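Local coordinates for thiol-disulfide isomerase and thioredoxins (Corynebacterium glutamicum, PDB 3LOR) that catalyses thiol-disulfide exchange as a thioredoxin-fold isomerase of the TlpA-like redoxin family, at the interface of chains A and B. Numbering follows the deposited sequence. Chains: chain A/B, Thiol-disulfide isomerase and thioredoxins.

The interface of chains A and B. Residues chain A 40-41, 84, 87-88, 92; chain B 40-41, 79, 88.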
loop_
_atom_site.group_PDB
_atom_site.type_symbol
_atom_site.label_atom_id
_atom_site.label_comp_id
_atom_site.label_asym_id
_atom_site.label_seq_id
_atom_site.Cartn_x
_atom_site.Cartn_y
_atom_site.Cartn_z
HETATM N N MSE A 40 -2.441 -6.999 22.271
HETATM C CA MSE A 40 -2.524 -5.581 21.988
HETATM C C MSE A 40 -1.207 -4.941 21.596
HETATM O O MSE A 40 -1.196 -3.933 20.992
HETATM C CB MSE A 40 -3.212 -4.807 23.110
HETATM C CG MSE A 40 -2.623 -4.958 24.482
HETATM SE SE MSE A 40 -3.478 -4.000 25.845
HETATM C CE MSE A 40 -3.225 -2.320 25.150
ATOM N N LEU A 41 -0.105 -5.541 21.992
ATOM C CA LEU A 41 1.205 -5.005 21.717
ATOM C C LEU A 41 2.028 -5.775 20.710
ATOM O O LEU A 41 3.196 -5.621 20.662
ATOM C CB LEU A 41 2.005 -4.767 22.989
ATOM C CG LEU A 41 1.491 -3.755 23.992
ATOM C CD1 LEU A 41 2.158 -3.753 25.276
ATOM C CD2 LEU A 41 1.357 -2.395 23.449
ATOM N N ALA A 84 -6.001 -2.102 30.269
ATOM C CA ALA A 84 -5.212 -1.653 29.139
ATOM C C ALA A 84 -5.862 -2.031 27.820
ATOM O O ALA A 84 -5.821 -1.298 26.897
ATOM C CB ALA A 84 -3.866 -2.209 29.213
ATOM N N VAL A 87 -8.646 0.380 26.839
ATOM C CA VAL A 87 -8.053 1.533 26.204
ATOM C C VAL A 87 -7.620 1.285 24.774
ATOM O O VAL A 87 -7.800 2.106 23.950
ATOM C CB VAL A 87 -6.891 2.107 27.005
ATOM C CG1 VAL A 87 -6.345 3.261 26.308
ATOM C CG2 VAL A 87 -7.326 2.482 28.357
ATOM N N PHE A 88 -7.049 0.134 24.513
ATOM C CA PHE A 88 -6.657 -0.225 23.186
ATOM C C PHE A 88 -7.867 -0.258 22.292
ATOM O O PHE A 88 -7.844 0.259 21.233
ATOM C CB PHE A 88 -6.000 -1.595 23.226
ATOM C CG PHE A 88 -5.634 -2.140 21.904
ATOM C CD1 PHE A 88 -4.458 -1.799 21.322
ATOM C CD2 PHE A 88 -6.455 -3.008 21.260
ATOM C CE1 PHE A 88 -4.125 -2.286 20.151
ATOM C CE2 PHE A 88 -6.115 -3.505 20.096
ATOM C CZ PHE A 88 -4.941 -3.141 19.532
ATOM N N PHE A 92 -8.272 2.300 19.037
ATOM C CA PHE A 92 -8.276 1.742 17.726
ATOM C C PHE A 92 -9.657 1.609 17.105
ATOM O O PHE A 92 -9.801 1.134 16.048
ATOM C CB PHE A 92 -7.488 0.427 17.720
ATOM C CG PHE A 92 -6.031 0.610 17.842
ATOM C CD1 PHE A 92 -5.473 1.045 19.001
ATOM C CD2 PHE A 92 -5.213 0.365 16.785
ATOM C CE1 PHE A 92 -4.147 1.231 19.099
ATOM C CE2 PHE A 92 -3.881 0.555 16.892
ATOM C CZ PHE A 92 -3.353 0.990 18.044
HETATM N N MSE B 40 2.221 5.190 22.611
HETATM C CA MSE B 40 2.254 3.793 22.272
HETATM C C MSE B 40 0.933 3.190 21.848
HETATM O O MSE B 40 0.925 2.238 21.188
HETATM C CB MSE B 40 2.939 2.945 23.333
HETATM C CG MSE B 40 2.306 2.937 24.691
HETATM SE SE MSE B 40 3.223 1.943 25.965
HETATM C CE MSE B 40 2.349 0.435 25.730
ATOM N N LEU B 41 -0.174 3.752 22.259
ATOM C CA LEU B 41 -1.443 3.233 21.870
ATOM C C LEU B 41 -2.166 4.126 20.872
ATOM O O LEU B 41 -3.337 4.053 20.753
ATOM C CB LEU B 41 -2.327 2.965 23.064
ATOM C CG LEU B 41 -1.872 2.028 24.149
ATOM C CD1 LEU B 41 -2.936 1.800 25.089
ATOM C CD2 LEU B 41 -1.443 0.759 23.590
ATOM N N VAL B 79 -2.139 3.285 32.051
ATOM C CA VAL B 79 -1.807 2.324 31.015
ATOM C C VAL B 79 -0.497 2.508 30.205
ATOM O O VAL B 79 0.126 1.549 29.903
ATOM C CB VAL B 79 -2.994 2.103 30.076
ATOM C CG1 VAL B 79 -2.636 1.228 28.962
ATOM C CG2 VAL B 79 -4.138 1.558 30.819
ATOM N N PHE B 88 6.772 -2.306 24.552
ATOM C CA PHE B 88 6.406 -1.861 23.244
ATOM C C PHE B 88 7.601 -1.798 22.329
ATOM O O PHE B 88 7.529 -2.215 21.231
ATOM C CB PHE B 88 5.768 -0.493 23.343
ATOM C CG PHE B 88 5.468 0.134 22.048
ATOM C CD1 PHE B 88 4.329 -0.167 21.396
ATOM C CD2 PHE B 88 6.310 1.039 21.494
ATOM C CE1 PHE B 88 4.031 0.409 20.260
ATOM C CE2 PHE B 88 6.006 1.607 20.349
ATOM C CZ PHE B 88 4.868 1.288 19.722
#
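B:Leu41 has CG anti to its carbonyl carbon (chi1 -58°), which points its two methyls into chain A, where A:Met40 reaches back along a chain extended at chi2 and turned at chi3 (-60°). That final bend presents the selenomethionine methyl, and CE of A:Met40 lies 3.9 Å from CD2 of B:Leu41, with CD1 of the same leucine barely farther off. CD1 also meets the helix of chain A, 3.9 Å from CG1 of A:Val87, the two side chains crossing at about a right angle. Behind the leucine, its backbone takes part: carbonyl O of B:Leu41 sits 3.4 Å from CE1 on the rim of the A:Phe92 ring. CB of A:Met40 lies over one face of A:Phe88 and CD1 of A:Phe92 over the opposite one, both toward the rim; this probably helps to hold the base of the A:Met40 side chain.

The two-fold gives an approximate twin, with chi3 of B:Met40 at -93°: its CE touches CD2 of A:Leu41 at 3.8 Å, while B:Phe88 supports B:Met40 from behind. Farther along, both methyls of B:Val79 come close to A:Ala84 on the helix, CG1 at 3.7 Å from the alanine CB. B:Val79 and A:Val87 lie alongside each other pointing opposite ways. Contact here is by apolar packing, although the chain pairing may or may not be the one used in the cell.

In each subunit, Met40 and Leu41 occupy the loop joining strand 32-38 to helix 43-59, just ahead of the CPGC redox motif that starts that helix; Leu41 reaches the partner's helix 82-91, and Val79, just before its own helix 82-91, packs on the partner's.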